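Local coordinates for succinyl-CoA ligase (ADP-forming) subunit alpha (Methanosaeta concilii, PDB 6HXI), which belongs to the succinyl-CoA synthetase-like family, joined here to a helical citrate synthase-type region, and binds coenzyme A, at residues G170-L182 with I225-E239. Numbering follows the deposited sequence.
Sequences GCVGFVSKSGGML and IKMIACLGELGGEDE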
loop_
_atom_site.group_PDB
_atom_site.type_symbol
_atom_site.label_atom_id
_atom_site.label_comp_id
_atom_site.label_asym_id
_atom_site.label_seq_id
_atom_site.Cartn_x
_atom_site.Cartn_y
_atom_site.Cartn_z
ATOM N N GLY B 170 -41.625 7.868 -46.939
ATOM C CA GLY B 170 -42.105 8.160 -48.284
ATOM C C GLY B 170 -43.149 7.125 -48.662
ATOM O O GLY B 170 -43.755 6.514 -47.781
ATOM N N CYS B 171 -43.331 6.877 -49.957
ATOM C CA CYS B 171 -44.326 5.934 -50.487
ATOM C C CYS B 171 -43.726 4.657 -51.081
ATOM O O CYS B 171 -44.482 3.801 -51.552
ATOM C CB CYS B 171 -45.197 6.646 -51.515
ATOM S SG CYS B 171 -44.404 6.841 -53.136
ATOM N N VAL B 172 -42.384 4.539 -51.107
ATOM C CA VAL B 172 -41.688 3.418 -51.751
ATOM C C VAL B 172 -41.392 2.249 -50.812
ATOM O O VAL B 172 -40.787 2.429 -49.763
ATOM C CB VAL B 172 -40.403 3.884 -52.506
ATOM C CG1 VAL B 172 -39.836 2.768 -53.394
ATOM C CG2 VAL B 172 -40.675 5.149 -53.337
ATOM N N GLY B 173 -41.775 1.054 -51.246
ATOM C CA GLY B 173 -41.482 -0.203 -50.565
ATOM C C GLY B 173 -40.333 -0.835 -51.306
ATOM O O GLY B 173 -40.490 -1.214 -52.462
ATOM N N PHE B 174 -39.148 -0.881 -50.678
ATOM C CA PHE B 174 -37.918 -1.375 -51.308
ATOM C C PHE B 174 -37.373 -2.718 -50.774
ATOM O O PHE B 174 -37.275 -2.908 -49.561
ATOM C CB PHE B 174 -36.801 -0.300 -51.228
ATOM C CG PHE B 174 -35.572 -0.711 -51.993
ATOM C CD1 PHE B 174 -35.545 -0.648 -53.380
ATOM C CD2 PHE B 174 -34.478 -1.260 -51.335
ATOM C CE1 PHE B 174 -34.437 -1.110 -54.094
ATOM C CE2 PHE B 174 -33.373 -1.723 -52.050
ATOM C CZ PHE B 174 -33.353 -1.638 -53.420
ATOM N N VAL B 175 -36.894 -3.590 -51.690
ATOM C CA VAL B 175 -36.269 -4.863 -51.307
ATOM C C VAL B 175 -35.077 -5.205 -52.245
ATOM O O VAL B 175 -35.176 -5.104 -53.475
ATOM C CB VAL B 175 -37.306 -6.029 -51.152
ATOM C CG1 VAL B 175 -37.893 -6.461 -52.482
ATOM C CG2 VAL B 175 -36.714 -7.226 -50.407
ATOM N N SER B 176 -33.950 -5.576 -51.651
ATOM C CA SER B 176 -32.771 -5.973 -52.409
ATOM C C SER B 176 -32.148 -7.259 -51.839
ATOM O O SER B 176 -32.636 -7.806 -50.846
ATOM C CB SER B 176 -31.743 -4.846 -52.441
ATOM O OG SER B 176 -31.188 -4.608 -51.158
ATOM N N LYS B 177 -31.096 -7.751 -52.485
ATOM C CA LYS B 177 -30.316 -8.869 -51.974
ATOM C C LYS B 177 -29.123 -8.253 -51.240
ATOM O O LYS B 177 -28.865 -8.580 -50.093
ATOM C CB LYS B 177 -29.861 -9.798 -53.110
ATOM C CG LYS B 177 -30.797 -10.972 -53.301
ATOM C CD LYS B 177 -30.743 -11.537 -54.706
ATOM C CE LYS B 177 -31.583 -12.792 -54.774
ATOM N NZ LYS B 177 -31.533 -13.466 -56.106
ATOM N N SER B 178 -28.462 -7.287 -51.880
ATOM C CA SER B 178 -27.283 -6.591 -51.380
ATOM C C SER B 178 -27.570 -5.571 -50.279
ATOM O O SER B 178 -28.501 -4.772 -50.387
ATOM C CB SER B 178 -26.569 -5.913 -52.544
ATOM O OG SER B 178 -25.508 -5.066 -52.139
ATOM N N GLY B 179 -26.710 -5.567 -49.265
ATOM C CA GLY B 179 -26.781 -4.625 -48.161
ATOM C C GLY B 179 -26.286 -3.242 -48.543
ATOM O O GLY B 179 -26.955 -2.248 -48.253
ATOM N N GLY B 180 -25.107 -3.174 -49.178
ATOM C CA GLY B 180 -24.495 -1.918 -49.619
ATOM C C GLY B 180 -25.318 -1.207 -50.683
ATOM O O GLY B 180 -25.438 0.030 -50.686
ATOM N N MET B 181 -25.928 -2.009 -51.579
ATOM C CA MET B 181 -26.791 -1.494 -52.633
ATOM C C MET B 181 -28.116 -1.026 -52.089
ATOM O O MET B 181 -28.736 -0.175 -52.708
ATOM C CB MET B 181 -26.943 -2.489 -53.776
ATOM C CG MET B 181 -25.670 -2.651 -54.600
ATOM S SD MET B 181 -24.780 -1.117 -55.007
ATOM C CE MET B 181 -25.989 -0.250 -55.897
ATOM N N LEU B 182 -28.520 -1.521 -50.892
ATOM C CA LEU B 182 -29.731 -1.061 -50.190
ATOM C C LEU B 182 -29.501 0.410 -49.779
ATOM O O LEU B 182 -30.406 1.229 -49.902
ATOM C CB LEU B 182 -30.025 -1.956 -48.952
ATOM C CG LEU B 182 -31.126 -1.526 -47.967
ATOM C CD1 LEU B 182 -32.491 -1.898 -48.475
ATOM C CD2 LEU B 182 -30.924 -2.188 -46.620
ATOM N N ILE B 225 -47.767 2.473 -48.582
ATOM C CA ILE B 225 -46.929 2.178 -49.748
ATOM C C ILE B 225 -47.793 2.186 -51.024
ATOM O O ILE B 225 -48.789 1.455 -51.106
ATOM C CB ILE B 225 -46.163 0.832 -49.550
ATOM C CG1 ILE B 225 -45.076 0.978 -48.458
ATOM C CG2 ILE B 225 -45.561 0.298 -50.880
ATOM C CD1 ILE B 225 -44.618 -0.312 -47.770
ATOM N N LYS B 226 -47.389 3.005 -52.016
ATOM C CA LYS B 226 -48.059 3.139 -53.318
ATOM C C LYS B 226 -47.124 2.662 -54.454
ATOM O O LYS B 226 -47.550 2.514 -55.596
ATOM C CB LYS B 226 -48.455 4.614 -53.566
ATOM C CG LYS B 226 -48.964 5.385 -52.347
ATOM C CD LYS B 226 -50.369 4.989 -51.919
ATOM C CE LYS B 226 -50.856 5.827 -50.770
ATOM N NZ LYS B 226 -52.126 5.296 -50.229
ATOM N N MET B 227 -45.848 2.420 -54.134
ATOM C CA MET B 227 -44.832 2.066 -55.117
ATOM C C MET B 227 -43.907 0.972 -54.585
ATOM O O MET B 227 -43.464 1.058 -53.434
ATOM C CB MET B 227 -44.017 3.338 -55.349
ATOM C CG MET B 227 -43.550 3.535 -56.725
ATOM S SD MET B 227 -42.607 5.072 -56.733
ATOM C CE MET B 227 -41.202 4.528 -57.585
ATOM N N ILE B 228 -43.592 -0.048 -55.416
ATOM C CA ILE B 228 -42.656 -1.120 -55.025
ATOM C C ILE B 228 -41.403 -1.067 -55.922
ATOM O O ILE B 228 -41.501 -0.792 -57.109
ATOM C CB ILE B 228 -43.289 -2.545 -54.920
ATOM C CG1 ILE B 228 -44.659 -2.515 -54.170
ATOM C CG2 ILE B 228 -42.312 -3.538 -54.241
ATOM C CD1 ILE B 228 -45.549 -3.775 -54.312
ATOM N N ALA B 229 -40.225 -1.230 -55.334
ATOM C CA ALA B 229 -38.970 -1.198 -56.084
ATOM C C ALA B 229 -38.089 -2.337 -55.620
ATOM O O ALA B 229 -37.962 -2.545 -54.416
ATOM C CB ALA B 229 -38.265 0.134 -55.867
ATOM N N CYS B 230 -37.497 -3.101 -56.551
ATOM C CA CYS B 230 -36.579 -4.150 -56.114
ATOM C C CYS B 230 -35.351 -4.282 -56.990
ATOM O O CYS B 230 -35.348 -3.890 -58.148
ATOM C CB CYS B 230 -37.270 -5.490 -55.901
ATOM S SG CYS B 230 -37.816 -6.286 -57.409
ATOM N N LEU B 231 -34.286 -4.774 -56.386
ATOM C CA LEU B 231 -32.998 -4.967 -57.026
ATOM C C LEU B 231 -32.514 -6.376 -56.700
ATOM O O LEU B 231 -32.204 -6.666 -55.555
ATOM C CB LEU B 231 -32.017 -3.905 -56.497
ATOM C CG LEU B 231 -30.661 -3.772 -57.181
ATOM C CD1 LEU B 231 -30.799 -3.229 -58.593
ATOM C CD2 LEU B 231 -29.723 -2.879 -56.343
ATOM N N GLY B 232 -32.524 -7.244 -57.699
ATOM C CA GLY B 232 -32.073 -8.619 -57.565
ATOM C C GLY B 232 -30.715 -8.829 -58.199
ATOM O O GLY B 232 -30.033 -7.858 -58.547
ATOM N N GLU B 233 -30.302 -10.103 -58.324
ATOM C CA GLU B 233 -29.030 -10.498 -58.954
ATOM C C GLU B 233 -29.120 -11.915 -59.526
ATOM O O GLU B 233 -30.017 -12.679 -59.157
ATOM C CB GLU B 233 -27.809 -10.332 -58.002
ATOM C CG GLU B 233 -27.780 -11.299 -56.840
ATOM C CD GLU B 233 -26.577 -11.274 -55.916
ATOM O OE1 GLU B 233 -25.657 -10.442 -56.117
ATOM O OE2 GLU B 233 -26.552 -12.124 -54.992
ATOM N N LEU B 234 -28.191 -12.261 -60.418
ATOM C CA LEU B 234 -28.101 -13.582 -61.039
ATOM C C LEU B 234 -27.922 -14.695 -59.992
ATOM O O LEU B 234 -27.503 -14.416 -58.851
ATOM C CB LEU B 234 -26.976 -13.611 -62.085
ATOM C CG LEU B 234 -25.527 -13.757 -61.617
ATOM C CD1 LEU B 234 -24.618 -13.827 -62.799
ATOM C CD2 LEU B 234 -25.074 -12.589 -60.727
ATOM N N GLY B 235 -28.251 -15.931 -60.394
ATOM C CA GLY B 235 -28.161 -17.106 -59.534
ATOM C C GLY B 235 -29.415 -17.290 -58.707
ATOM O O GLY B 235 -29.979 -16.314 -58.182
ATOM N N GLY B 236 -29.863 -18.539 -58.613
ATOM C CA GLY B 236 -31.079 -18.889 -57.885
ATOM C C GLY B 236 -32.339 -18.455 -58.606
ATOM O O GLY B 236 -32.264 -17.753 -59.619
ATOM N N GLU B 237 -33.505 -18.842 -58.070
ATOM C CA GLU B 237 -34.798 -18.569 -58.723
ATOM C C GLU B 237 -35.768 -17.703 -57.912
ATOM O O GLU B 237 -36.981 -17.763 -58.159
ATOM C CB GLU B 237 -35.473 -19.899 -59.105
ATOM C CG GLU B 237 -34.912 -20.553 -60.347
ATOM C CD GLU B 237 -35.669 -21.809 -60.728
ATOM O OE1 GLU B 237 -36.782 -21.682 -61.289
ATOM O OE2 GLU B 237 -35.178 -22.919 -60.417
ATOM N N ASP B 238 -35.246 -16.918 -56.951
ATOM C CA ASP B 238 -36.035 -16.056 -56.068
ATOM C C ASP B 238 -36.928 -15.072 -56.838
ATOM O O ASP B 238 -38.118 -14.985 -56.553
ATOM C CB ASP B 238 -35.103 -15.326 -55.070
ATOM C CG ASP B 238 -35.737 -14.247 -54.177
ATOM O OD1 ASP B 238 -36.120 -13.185 -54.706
ATOM O OD2 ASP B 238 -35.741 -14.425 -52.938
ATOM N N GLU B 239 -36.358 -14.349 -57.814
ATOM C CA GLU B 239 -37.045 -13.322 -58.619
ATOM C C GLU B 239 -38.212 -13.895 -59.442
ATOM O O GLU B 239 -39.157 -13.169 -59.752
ATOM C CB GLU B 239 -36.054 -12.537 -59.501
ATOM C CG GLU B 239 -35.016 -11.740 -58.726
ATOM C CD GLU B 239 -33.757 -12.463 -58.269
ATOM O OE1 GLU B 239 -33.739 -13.715 -58.220
ATOM O OE2 GLU B 239 -32.774 -11.761 -57.945
HETATM O O HOH W 1 -29.694 -6.500 -54.550
HETATM O O HOH W 2 -28.910 -14.295 -56.482
HETATM O O HOH W 3 -32.052 -16.220 -55.991
#
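Glu239 OE2 is gripped from opposite faces of its carboxylate plane: Lys177 NZ forms a salt bridge to it at 2.8 Å, on the syn side, and Glu233 N donates at 3.0 Å nearly along the C-O axis. The lysine chain, extended beyond CG, crosses the Glu233 side chain, CD lying 3.7 Å from Glu233 CG, and meets Glu239, which comes from the opposite direction. Water 3 accepts from NZ and donates to Gly235 O; water 2 also accepts from NZ and lies 2.8 Å from Leu234 O, while Lys290 binds Glu239 OE1. Strands 172-176 and 227-233 are parallel neighbours in the mixed sheet of the CoA-ligase domain, which has a flavodoxin-like fold; helix 212-221 covers the face carrying Val175. The 2.8 Å bond from Gly173 N to Met227 O is nearly straight, at 170°. With CG anti to the backbone N (chi1 -174°), the Phe174 ring has Ala229 CB in plane at its edge, 3.8 Å from CD1. Ser178 OG caps helix 179-192 through Met181 N. A carboxylate held by two lysines and a backbone N-H probably stays ionised, joining the end of strand 227-233 to Lys177, two residues before Gly179 of the coenzyme A pocket.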